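PDB 7K4O: carboxylic ester hydrolase from Aspergillus niger, which hydrolyses carboxylic ester bonds as a tannin acyl hydrolase of the tannase family, a serine esterase that probably releases gallic acid from tannins. Local coordinates for residues P211-S216 / T424-R429; R319-S324 / L546-M551; V411-G416 / E453-Y458; M149-A154 / Y391-T396. All blocks are in the same frame, centred on the assembly; numbering follows the deposited sequence.

Contact 1. Residues P211-S216 / T424-R429; sequences PAFRWS and TAASIR. With GDE (3,4,5-trihydroxybenzoic acid), chain J.
Within the alpha/beta-hydrolase fold of this tannase, the loop 211-214 leads from strand 205-209 into helix 215-221 and lies against the beginning of helix 425-438. R214 carries the contact. Its CG is anti to the backbone N (chi1 -156°), and a bend at chi3 turns the guanidinium edge-on to A426. NH1 of R214 donates to A426 O at 3.0 Å (159° at the hydrogen), a bond lying in both the guanidinium and carbonyl planes and using a lone pair. NH2 of R214 adds a weak bond to A426 O at 3.3 Å, so both terminal nitrogens grip one oxygen. R429 crosses R214 at about a right angle, its extended chain placing CD 3.8 Å above the R214 guanidinium plane, over the centre. The like charges, with R214 NE 4.5 Å from R429 NE, have separate partners: R214 NE forms a salt bridge with Y554 OXT, while R429 NE bonds to V553 O. F213, its CG in the crowded position, aims its edge at A426, with CE1 3.5 Å from A426 O, and receives P211 CG over one face. Just beside it, A212 CB touches the bound gallic acid. One helix residue after A426, S427 OG, also bonded to H415 ND1, is linked to P211 by a water 3.1 Å from S427 OG that donates to P211 O at 2.9 Å.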
# COMPACT_ATOMS: atom_id res chain seq x y z
N PRO A 211 -0.09 -2.33 -2.03
CA PRO A 211 -1.50 -2.20 -1.71
C PRO A 211 -2.02 -3.32 -0.80
O PRO A 211 -1.72 -4.51 -1.07
CB PRO A 211 -2.16 -2.20 -3.08
CG PRO A 211 -1.23 -2.98 -3.97
CD PRO A 211 0.14 -2.62 -3.45
N ALA A 212 -2.87 -2.93 0.15
CA ALA A 212 -3.60 -3.88 1.02
C ALA A 212 -4.83 -4.46 0.31
O ALA A 212 -5.92 -4.51 0.93
CB ALA A 212 -3.93 -3.22 2.30
N PHE A 213 -4.66 -4.87 -0.95
CA PHE A 213 -5.75 -5.54 -1.69
C PHE A 213 -5.70 -7.06 -1.39
O PHE A 213 -4.97 -7.52 -0.49
CB PHE A 213 -5.72 -5.15 -3.15
CG PHE A 213 -4.48 -5.48 -3.94
CD1 PHE A 213 -3.51 -6.33 -3.47
CD2 PHE A 213 -4.33 -4.92 -5.21
CE1 PHE A 213 -2.43 -6.67 -4.28
CE2 PHE A 213 -3.23 -5.21 -5.99
CZ PHE A 213 -2.33 -6.14 -5.55
N ARG A 214 -6.52 -7.81 -2.10
CA ARG A 214 -6.74 -9.25 -1.84
C ARG A 214 -7.13 -9.40 -0.37
O ARG A 214 -6.62 -10.30 0.32
CB ARG A 214 -5.52 -10.08 -2.25
CG ARG A 214 -5.86 -11.52 -2.56
CD ARG A 214 -4.68 -12.29 -3.13
NE ARG A 214 -4.33 -11.76 -4.46
CZ ARG A 214 -3.25 -11.03 -4.78
NH1 ARG A 214 -2.34 -10.73 -3.88
NH2 ARG A 214 -3.17 -10.56 -6.00
N TRP A 215 -8.10 -8.61 0.07
CA TRP A 215 -8.45 -8.35 1.47
C TRP A 215 -8.51 -9.64 2.33
O TRP A 215 -7.84 -9.67 3.37
CB TRP A 215 -9.78 -7.59 1.54
CG TRP A 215 -10.06 -7.13 2.94
CD1 TRP A 215 -10.77 -7.75 3.92
CD2 TRP A 215 -9.70 -5.84 3.47
NE1 TRP A 215 -10.79 -6.98 5.04
CE2 TRP A 215 -10.15 -5.79 4.81
CE3 TRP A 215 -8.98 -4.75 2.96
CZ2 TRP A 215 -9.89 -4.70 5.63
CZ3 TRP A 215 -8.75 -3.66 3.76
CH2 TRP A 215 -9.19 -3.64 5.08
N SER A 216 -9.30 -10.63 1.91
CA SER A 216 -9.55 -11.78 2.80
C SER A 216 -8.24 -12.54 3.03
O SER A 216 -8.14 -13.22 4.08
CB SER A 216 -10.69 -12.67 2.24
OG SER A 216 -10.31 -13.31 1.04
N THR A 424 5.53 -8.96 -0.66
CA THR A 424 5.87 -8.42 -1.99
C THR A 424 5.21 -9.22 -3.10
O THR A 424 4.79 -8.62 -4.12
CB THR A 424 7.40 -8.37 -2.16
OG1 THR A 424 7.98 -7.86 -0.96
CG2 THR A 424 7.76 -7.51 -3.37
N ALA A 425 5.15 -10.56 -2.98
CA ALA A 425 4.56 -11.40 -4.02
C ALA A 425 3.08 -11.07 -4.25
O ALA A 425 2.56 -11.45 -5.29
CB ALA A 425 4.81 -12.85 -3.68
N ALA A 426 2.42 -10.43 -3.30
CA ALA A 426 0.99 -10.06 -3.46
C ALA A 426 0.84 -9.10 -4.65
O ALA A 426 -0.20 -9.19 -5.34
CB ALA A 426 0.41 -9.45 -2.25
N SER A 427 1.84 -8.25 -4.87
CA SER A 427 1.77 -7.26 -5.99
C SER A 427 2.05 -7.95 -7.30
O SER A 427 1.34 -7.68 -8.29
CB SER A 427 2.69 -6.08 -5.73
OG SER A 427 2.20 -5.25 -4.69
N ILE A 428 3.08 -8.81 -7.39
CA ILE A 428 3.33 -9.55 -8.64
C ILE A 428 2.07 -10.31 -9.02
O ILE A 428 1.69 -10.34 -10.21
CB ILE A 428 4.55 -10.50 -8.47
CG1 ILE A 428 5.89 -9.77 -8.55
CG2 ILE A 428 4.48 -11.54 -9.55
CD1 ILE A 428 6.20 -8.86 -7.45
N ARG A 429 1.43 -10.96 -8.06
CA ARG A 429 0.27 -11.79 -8.41
C ARG A 429 -0.81 -10.98 -9.13
O ARG A 429 -1.42 -11.47 -10.07
CB ARG A 429 -0.32 -12.49 -7.18
CG ARG A 429 -1.39 -13.48 -7.62
CD ARG A 429 -1.94 -14.25 -6.42
NE ARG A 429 -2.90 -15.25 -6.83
CZ ARG A 429 -2.60 -16.53 -7.13
NH1 ARG A 429 -1.36 -16.98 -7.02
NH2 ARG A 429 -3.56 -17.36 -7.50
OAA GDE J . -2.18 0.70 5.57
OAB GDE J . -0.35 0.06 6.63
OAC GDE J . -5.13 -3.50 5.81
OAD GDE J . -0.66 -5.04 6.47
OAE GDE J . -3.26 -5.57 6.19
CAF GDE J . -3.31 -1.85 5.95
CAG GDE J . -1.02 -2.63 6.29
CAH GDE J . -1.47 -0.19 6.11
CAI GDE J . -3.77 -3.18 5.97
CAJ GDE J . -1.49 -3.97 6.35
CAK GDE J . -1.96 -1.62 6.16
CAL GDE J . -2.82 -4.22 6.17
O HOH W 1 0.25 -6.06 -2.46

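Contact 2. Residues R319-S324 / L546-M551; sequences RRVYFS and LDAVPM
L546 opens a type I beta turn that ends at V549, and its side chain makes the main apolar contact of the C-terminal tail with the loop 319-324. With CG anti to its own carbonyl carbon (chi1 -55°), CB lies 3.9 Å from R320 O, and CG comes equally near V321 O. The two methyls then straddle V321 O: CD1 of L546 is 3.6 Å from V321 O and also meets the edge of the Y322 ring. CD2 of L546 is 3.7 Å from V321 O and packs on the aliphatic CG and CD of R320 and, more loosely, on the F323 ring. V321 O is thus buried by carbon and has no hydrogen-bonding partner in the model.

Polar links are made by the backbone of R320. Its N donates to D547 OD1 at 2.9 Å with 150° at the hydrogen, meeting the carboxylate from above its plane. In return A548 N donates to R320 O at 3.0 Å, a straighter bond of 163°, though the donor stands above the carbonyl plane. The R320 chain bends at chi3, and NH1 donates to Y322 O at 2.9 Å in the carbonyl plane, while R319 NE pairs with D315. V321 CG2 rests on A548 CB at 3.6 Å.

This loop-to-loop junction sits among three helices: F323 and L546 touch helix 425-438, V321 and A548 touch helix 376-390, and Y322 and V549 touch helix 215-221.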
# COMPACT_ATOMS: atom_id res chain seq x y z
N ARG A 319 -1.76 -28.46 0.91
CA ARG A 319 -2.06 -27.65 -0.29
C ARG A 319 -1.84 -26.18 0.07
O ARG A 319 -2.19 -25.75 1.17
CB ARG A 319 -3.50 -27.88 -0.75
CG ARG A 319 -3.78 -29.31 -1.24
CD ARG A 319 -5.28 -29.48 -1.50
NE ARG A 319 -6.03 -29.35 -0.24
CZ ARG A 319 -7.20 -29.96 0.05
NH1 ARG A 319 -7.83 -30.71 -0.84
NH2 ARG A 319 -7.74 -29.81 1.25
N ARG A 320 -1.29 -25.43 -0.89
CA ARG A 320 -0.94 -24.01 -0.63
C ARG A 320 -2.20 -23.14 -0.67
O ARG A 320 -2.92 -23.18 -1.68
CB ARG A 320 0.06 -23.48 -1.65
CG ARG A 320 0.51 -22.06 -1.30
CD ARG A 320 1.54 -21.52 -2.26
NE ARG A 320 2.90 -21.96 -1.99
CZ ARG A 320 3.74 -21.41 -1.15
NH1 ARG A 320 3.37 -20.41 -0.36
NH2 ARG A 320 4.98 -21.90 -1.08
N VAL A 321 -2.38 -22.36 0.38
CA VAL A 321 -3.49 -21.37 0.50
C VAL A 321 -3.00 -19.97 0.10
O VAL A 321 -3.78 -19.27 -0.58
CB VAL A 321 -4.06 -21.36 1.92
CG1 VAL A 321 -5.32 -20.53 1.94
CG2 VAL A 321 -4.31 -22.79 2.44
N TYR A 322 -1.84 -19.56 0.58
CA TYR A 322 -1.32 -18.22 0.25
C TYR A 322 0.21 -18.28 0.31
O TYR A 322 0.79 -19.36 0.39
CB TYR A 322 -1.97 -17.16 1.15
CG TYR A 322 -2.00 -15.75 0.56
CD1 TYR A 322 -2.36 -15.55 -0.75
CD2 TYR A 322 -1.62 -14.65 1.32
CE1 TYR A 322 -2.34 -14.27 -1.31
CE2 TYR A 322 -1.66 -13.36 0.79
CZ TYR A 322 -2.03 -13.18 -0.53
OH TYR A 322 -1.98 -11.90 -1.06
N PHE A 323 0.83 -17.12 0.31
CA PHE A 323 2.30 -16.93 0.39
C PHE A 323 2.54 -15.89 1.44
O PHE A 323 1.63 -15.20 1.91
CB PHE A 323 2.90 -16.62 -0.98
CG PHE A 323 2.06 -15.67 -1.81
CD1 PHE A 323 2.03 -14.34 -1.48
CD2 PHE A 323 1.29 -16.13 -2.85
CE1 PHE A 323 1.20 -13.48 -2.18
CE2 PHE A 323 0.51 -15.26 -3.59
CZ PHE A 323 0.46 -13.94 -3.23
N SER A 324 3.79 -15.82 1.85
CA SER A 324 4.20 -14.95 2.95
C SER A 324 5.25 -13.96 2.45
O SER A 324 5.54 -13.91 1.23
CB SER A 324 4.71 -15.78 4.12
OG SER A 324 4.85 -15.00 5.27
N LEU A 546 -2.12 -21.67 -5.85
CA LEU A 546 -2.90 -21.74 -4.59
C LEU A 546 -3.88 -22.92 -4.72
O LEU A 546 -5.11 -22.72 -4.85
CB LEU A 546 -3.62 -20.41 -4.35
CG LEU A 546 -2.68 -19.19 -4.34
CD1 LEU A 546 -3.40 -17.95 -3.86
CD2 LEU A 546 -1.48 -19.42 -3.44
N ASP A 547 -3.33 -24.13 -4.74
CA ASP A 547 -4.16 -25.32 -5.05
C ASP A 547 -5.07 -25.73 -3.87
O ASP A 547 -5.93 -26.57 -4.10
CB ASP A 547 -3.24 -26.47 -5.47
CG ASP A 547 -2.31 -26.95 -4.37
OD1 ASP A 547 -1.68 -26.13 -3.68
OD2 ASP A 547 -2.17 -28.18 -4.24
N ALA A 548 -4.98 -25.11 -2.70
CA ALA A 548 -5.96 -25.30 -1.62
C ALA A 548 -7.30 -24.61 -1.93
O ALA A 548 -8.29 -24.88 -1.23
CB ALA A 548 -5.42 -24.81 -0.32
N VAL A 549 -7.30 -23.66 -2.85
CA VAL A 549 -8.46 -22.77 -3.07
C VAL A 549 -9.10 -23.11 -4.39
O VAL A 549 -8.46 -22.97 -5.44
CB VAL A 549 -8.06 -21.29 -2.99
CG1 VAL A 549 -9.31 -20.44 -3.24
CG2 VAL A 549 -7.43 -20.97 -1.65
N PRO A 550 -10.34 -23.66 -4.45
CA PRO A 550 -10.92 -24.04 -5.74
C PRO A 550 -11.15 -22.84 -6.69
O PRO A 550 -11.02 -22.99 -7.85
CB PRO A 550 -12.22 -24.76 -5.34
CG PRO A 550 -11.96 -25.25 -3.96
CD PRO A 550 -11.11 -24.19 -3.29
N MET A 551 -11.51 -21.71 -6.13
CA MET A 551 -11.78 -20.48 -6.93
C MET A 551 -10.43 -19.95 -7.41
O MET A 551 -9.46 -19.93 -6.65
CB MET A 551 -12.42 -19.40 -6.07
CG MET A 551 -13.84 -19.67 -5.59
SD MET A 551 -14.98 -19.82 -6.94
CE MET A 551 -15.21 -18.11 -7.51

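Contact 3. Residues V411-G416 / E453-Y458; sequences VIHFHG and EWYRLY
Five backbone hydrogen bonds join strand 411-416 to 453-458. They start at V411 N, which donates to W454 O at 2.8 Å, and alternate from there: R456 N gives to V411 O at 174°, H413 N to R456 O at 3.0 Å, Y458 N to H413 O at 2.9 Å and H415 N to Y458 O. A side-chain bond runs beside them, H413 ND1 to Y455 OH at 2.8 Å, in which either atom could be the donor. Both rings have CG anti to the backbone N and lie rim to rim, nearly coplanar, so the hydroxyl reaches the imidazole edge in its plane. H413 NE2 bonds to S427 OG, which fixes the ring's rotation. L457 CD1 stands over one face, 3.6 Å from the H413 centroid, a CH-pi contact only 11° off the normal. V411 CG1 packs against Y455 CD1 at 3.8 Å; through the sheet, I412 CG2 meets Y458 CE1. E453, just ahead of its strand, binds zinc together with E449. The strands run parallel, axes 4.7 Å apart and 16° askew, joined by a beta-alpha-beta crossover containing helices 425-438 and 444-452, with 455-460 as the edge strand, as in alpha/beta hydrolases.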
# COMPACT_ATOMS: atom_id res chain seq x y z
N VAL A 411 -0.62 3.25 -14.74
CA VAL A 411 -0.33 2.91 -13.34
C VAL A 411 1.16 2.72 -13.15
O VAL A 411 1.78 1.97 -13.93
CB VAL A 411 -1.10 1.64 -12.90
CG1 VAL A 411 -0.72 1.22 -11.49
CG2 VAL A 411 -2.61 1.83 -13.04
N ILE A 412 1.68 3.28 -12.08
CA ILE A 412 3.01 2.95 -11.48
C ILE A 412 2.71 2.29 -10.13
O ILE A 412 2.09 2.91 -9.27
CB ILE A 412 3.90 4.20 -11.30
CG1 ILE A 412 4.31 4.78 -12.65
CG2 ILE A 412 5.09 3.85 -10.43
CD1 ILE A 412 4.99 6.11 -12.55
N HIS A 413 3.08 1.03 -10.02
CA HIS A 413 2.86 0.20 -8.83
C HIS A 413 4.24 -0.18 -8.28
O HIS A 413 5.07 -0.70 -9.05
CB HIS A 413 2.03 -0.99 -9.27
CG HIS A 413 1.65 -2.00 -8.25
ND1 HIS A 413 0.87 -3.07 -8.60
CD2 HIS A 413 1.96 -2.15 -6.94
CE1 HIS A 413 0.70 -3.85 -7.52
NE2 HIS A 413 1.35 -3.32 -6.50
N PHE A 414 4.46 0.01 -7.00
CA PHE A 414 5.76 -0.36 -6.39
C PHE A 414 5.53 -1.09 -5.08
O PHE A 414 4.48 -0.97 -4.44
CB PHE A 414 6.67 0.85 -6.20
CG PHE A 414 6.17 1.88 -5.24
CD1 PHE A 414 5.24 2.83 -5.65
CD2 PHE A 414 6.63 1.91 -3.93
CE1 PHE A 414 4.73 3.73 -4.73
CE2 PHE A 414 6.13 2.82 -3.03
CZ PHE A 414 5.21 3.75 -3.45
N HIS A 415 6.54 -1.85 -4.65
CA HIS A 415 6.45 -2.66 -3.43
C HIS A 415 7.85 -2.92 -2.86
O HIS A 415 8.72 -3.37 -3.64
CB HIS A 415 5.68 -3.95 -3.75
CG HIS A 415 5.08 -4.60 -2.57
ND1 HIS A 415 3.79 -5.14 -2.62
CD2 HIS A 415 5.55 -4.84 -1.30
CE1 HIS A 415 3.50 -5.66 -1.44
NE2 HIS A 415 4.54 -5.49 -0.60
N GLY A 416 8.07 -2.71 -1.58
CA GLY A 416 9.36 -3.03 -0.96
C GLY A 416 9.68 -4.51 -0.97
O GLY A 416 8.81 -5.32 -0.64
N GLU A 453 2.87 -1.49 -21.46
CA GLU A 453 2.62 -0.18 -22.11
C GLU A 453 1.89 0.77 -21.14
O GLU A 453 1.94 2.00 -21.36
CB GLU A 453 1.72 -0.34 -23.33
CG GLU A 453 2.35 -1.08 -24.53
CD GLU A 453 1.40 -1.29 -25.69
OE1 GLU A 453 1.77 -1.98 -26.65
OE2 GLU A 453 0.25 -0.82 -25.61
N TRP A 454 1.18 0.28 -20.13
CA TRP A 454 0.31 1.16 -19.31
C TRP A 454 0.27 0.81 -17.82
O TRP A 454 -0.18 1.62 -17.03
CB TRP A 454 -1.09 1.26 -19.94
CG TRP A 454 -1.79 -0.06 -19.99
CD1 TRP A 454 -1.65 -1.00 -20.97
CD2 TRP A 454 -2.72 -0.61 -19.02
NE1 TRP A 454 -2.46 -2.08 -20.72
CE2 TRP A 454 -3.09 -1.89 -19.51
CE3 TRP A 454 -3.28 -0.16 -17.82
CZ2 TRP A 454 -4.01 -2.71 -18.84
CZ3 TRP A 454 -4.12 -1.03 -17.13
CH2 TRP A 454 -4.48 -2.25 -17.65
N TYR A 455 0.71 -0.36 -17.39
CA TYR A 455 0.68 -0.77 -15.96
C TYR A 455 2.02 -1.44 -15.66
O TYR A 455 2.25 -2.55 -16.10
CB TYR A 455 -0.51 -1.71 -15.66
CG TYR A 455 -0.48 -2.41 -14.32
CD1 TYR A 455 0.31 -1.97 -13.25
CD2 TYR A 455 -1.30 -3.52 -14.09
CE1 TYR A 455 0.33 -2.65 -12.03
CE2 TYR A 455 -1.31 -4.18 -12.87
CZ TYR A 455 -0.45 -3.78 -11.85
OH TYR A 455 -0.42 -4.45 -10.67
N ARG A 456 2.89 -0.71 -15.00
CA ARG A 456 4.27 -1.11 -14.70
C ARG A 456 4.42 -1.28 -13.20
O ARG A 456 3.90 -0.50 -12.41
CB ARG A 456 5.26 -0.11 -15.30
CG ARG A 456 5.13 -0.01 -16.81
CD ARG A 456 5.99 1.08 -17.46
NE ARG A 456 7.37 0.66 -17.43
CZ ARG A 456 7.93 -0.19 -18.30
NH1 ARG A 456 7.26 -0.69 -19.32
NH2 ARG A 456 9.21 -0.48 -18.15
N LEU A 457 5.17 -2.33 -12.84
CA LEU A 457 5.36 -2.78 -11.46
C LEU A 457 6.86 -2.84 -11.15
O LEU A 457 7.64 -3.41 -11.97
CB LEU A 457 4.73 -4.18 -11.32
CG LEU A 457 5.03 -4.91 -10.03
CD1 LEU A 457 4.48 -4.19 -8.80
CD2 LEU A 457 4.48 -6.33 -10.13
N TYR A 458 7.23 -2.34 -10.00
CA TYR A 458 8.65 -2.21 -9.60
C TYR A 458 8.80 -2.66 -8.15
O TYR A 458 8.10 -2.15 -7.28
CB TYR A 458 9.14 -0.77 -9.76
CG TYR A 458 8.89 -0.14 -11.10
CD1 TYR A 458 7.67 0.47 -11.35
CD2 TYR A 458 9.86 -0.09 -12.11
CE1 TYR A 458 7.39 1.09 -12.55
CE2 TYR A 458 9.58 0.54 -13.31
CZ TYR A 458 8.35 1.14 -13.54
OH TYR A 458 8.02 1.76 -14.73

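Contact 4. Residues M149-A154 / Y391-T396; sequences MFAYKA and YSTLQT
Two extended torsions bring the apolar groups together: F150 has CG anti to the backbone N (chi1 -174°), and L394 has CG anti to its carbonyl carbon with an extended chi2 (177°). The two side chains cross at about a right angle, F150 CD2 lying 3.9 Å from L394 CD2. Y152 instead has CG in the crowded position between N and the carbonyl carbon (chi1 69°), which places CE2 near S392 O. Between them A151 is the tightest point, with its CB 3.3 Å from T393 O and 3.7 Å from T393 CB. Helix 144-169 widens here: A154 N donates to M149 O, a pi-type turn. The facing loop lies between helices 376-390 and 402-406. One water is placed to donate to T393 O at 2.7 Å and T396 OG1 at 2.8 Å, and more weakly to A151 O, more acceptors than it has protons. T396 OG1 in turn donates to L394 O at 2.7 Å. Polar links between the segments are indirect, among them this water and R190 of helix 187-196, which bonds to A151 O and T396 OG1 and makes a cation-pi contact with F150. The direct contacts are thus apolar or carbon-to-carbonyl, with polar atoms bridged by water and arginine.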
# COMPACT_ATOMS: atom_id res chain seq x y z
N MET A 149 -18.43 3.15 1.69
CA MET A 149 -17.63 4.39 1.62
C MET A 149 -16.12 4.06 1.75
O MET A 149 -15.32 4.54 0.92
CB MET A 149 -18.06 5.33 2.73
CG MET A 149 -19.36 6.04 2.43
SD MET A 149 -19.21 7.22 1.03
CE MET A 149 -18.53 8.61 1.93
N PHE A 150 -15.71 3.22 2.68
CA PHE A 150 -14.30 2.82 2.83
C PHE A 150 -13.84 2.03 1.61
O PHE A 150 -12.73 2.26 1.09
CB PHE A 150 -14.13 1.99 4.11
CG PHE A 150 -12.72 1.62 4.49
CD1 PHE A 150 -11.73 2.57 4.63
CD2 PHE A 150 -12.39 0.30 4.74
CE1 PHE A 150 -10.46 2.22 5.04
CE2 PHE A 150 -11.09 -0.06 5.10
CZ PHE A 150 -10.15 0.90 5.30
N ALA A 151 -14.66 1.09 1.13
CA ALA A 151 -14.32 0.20 0.01
C ALA A 151 -13.98 1.01 -1.23
O ALA A 151 -12.94 0.70 -1.82
CB ALA A 151 -15.43 -0.79 -0.27
N TYR A 152 -14.89 1.88 -1.66
CA TYR A 152 -14.69 2.59 -2.95
C TYR A 152 -15.54 3.83 -3.10
O TYR A 152 -15.22 4.64 -3.99
CB TYR A 152 -14.94 1.64 -4.13
CG TYR A 152 -16.36 1.20 -4.33
CD1 TYR A 152 -17.26 1.97 -5.04
CD2 TYR A 152 -16.83 -0.02 -3.81
CE1 TYR A 152 -18.57 1.55 -5.25
CE2 TYR A 152 -18.12 -0.46 -4.03
CZ TYR A 152 -18.99 0.33 -4.75
OH TYR A 152 -20.30 -0.09 -4.96
N LYS A 153 -16.60 4.02 -2.34
CA LYS A 153 -17.55 5.08 -2.72
C LYS A 153 -16.98 6.44 -2.34
O LYS A 153 -17.24 7.45 -3.06
CB LYS A 153 -18.93 4.84 -2.10
CG LYS A 153 -20.01 5.77 -2.58
CD LYS A 153 -21.44 5.23 -2.27
CE LYS A 153 -21.73 5.17 -0.78
NZ LYS A 153 -23.16 4.89 -0.53
N ALA A 154 -16.32 6.58 -1.20
CA ALA A 154 -15.80 7.88 -0.73
C ALA A 154 -14.79 8.46 -1.74
O ALA A 154 -14.82 9.69 -2.02
CB ALA A 154 -15.14 7.75 0.64
N TYR A 391 -15.83 -9.71 -1.98
CA TYR A 391 -15.42 -9.62 -3.42
C TYR A 391 -15.76 -8.24 -3.98
O TYR A 391 -14.92 -7.63 -4.67
CB TYR A 391 -16.17 -10.66 -4.27
CG TYR A 391 -15.38 -11.22 -5.42
CD1 TYR A 391 -15.27 -10.54 -6.62
CD2 TYR A 391 -14.79 -12.45 -5.32
CE1 TYR A 391 -14.52 -11.07 -7.67
CE2 TYR A 391 -14.08 -13.01 -6.36
CZ TYR A 391 -13.88 -12.28 -7.50
OH TYR A 391 -13.13 -12.90 -8.47
N SER A 392 -16.99 -7.78 -3.75
CA SER A 392 -17.58 -6.57 -4.37
C SER A 392 -17.19 -5.27 -3.64
O SER A 392 -17.56 -4.18 -4.15
CB SER A 392 -19.08 -6.68 -4.46
OG SER A 392 -19.47 -7.70 -5.34
N THR A 393 -16.55 -5.33 -2.48
CA THR A 393 -16.30 -4.12 -1.65
C THR A 393 -14.80 -4.05 -1.34
O THR A 393 -14.08 -3.26 -1.97
CB THR A 393 -17.18 -4.08 -0.37
OG1 THR A 393 -17.02 -5.34 0.31
CG2 THR A 393 -18.64 -3.85 -0.68
N LEU A 394 -14.28 -4.84 -0.41
CA LEU A 394 -12.90 -4.65 0.10
C LEU A 394 -11.88 -5.47 -0.69
O LEU A 394 -10.70 -5.11 -0.61
CB LEU A 394 -12.88 -5.02 1.58
CG LEU A 394 -13.69 -4.10 2.48
CD1 LEU A 394 -13.64 -4.64 3.90
CD2 LEU A 394 -13.13 -2.72 2.44
N GLN A 395 -12.26 -6.57 -1.35
CA GLN A 395 -11.29 -7.52 -1.91
C GLN A 395 -10.31 -6.78 -2.83
O GLN A 395 -9.11 -7.03 -2.75
CB GLN A 395 -11.94 -8.71 -2.61
CG GLN A 395 -10.94 -9.83 -2.88
CD GLN A 395 -10.47 -10.57 -1.66
OE1 GLN A 395 -10.93 -10.32 -0.54
NE2 GLN A 395 -9.54 -11.50 -1.86
N THR A 396 -10.83 -5.95 -3.72
CA THR A 396 -10.03 -5.05 -4.58
C THR A 396 -9.05 -5.84 -5.46
O THR A 396 -7.90 -5.38 -5.60
CB THR A 396 -9.34 -3.96 -3.76
OG1 THR A 396 -10.22 -3.48 -2.74
CG2 THR A 396 -8.92 -2.80 -4.64
O HOH W 2 -12.39 -2.08 -3.76

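How the contacts relate
From the N terminus, helix segment 149-154 opens contact 4, and segments 211-216 and 319-324 open contacts 1 and 2 before 391-396 closes contact 4. Strand 411-416 then opens contact 3, segment 424-429 closes contact 1, 453-458 closes contact 3, and the tail 546-551 closes contact 2 last. Contact 1 therefore crosses each of the other three, contact 2 also crosses contact 4 and encloses contact 3, and contacts 4 and 3 follow in series. Contact 1 is the hub: it touches strand 410-416 of contact 3, where S427 OG meets H415 ND1, the loops of contact 2 through the R214 NH1 to Y322 OH bond, and contact 4 where S216 N meets Q395 OE1.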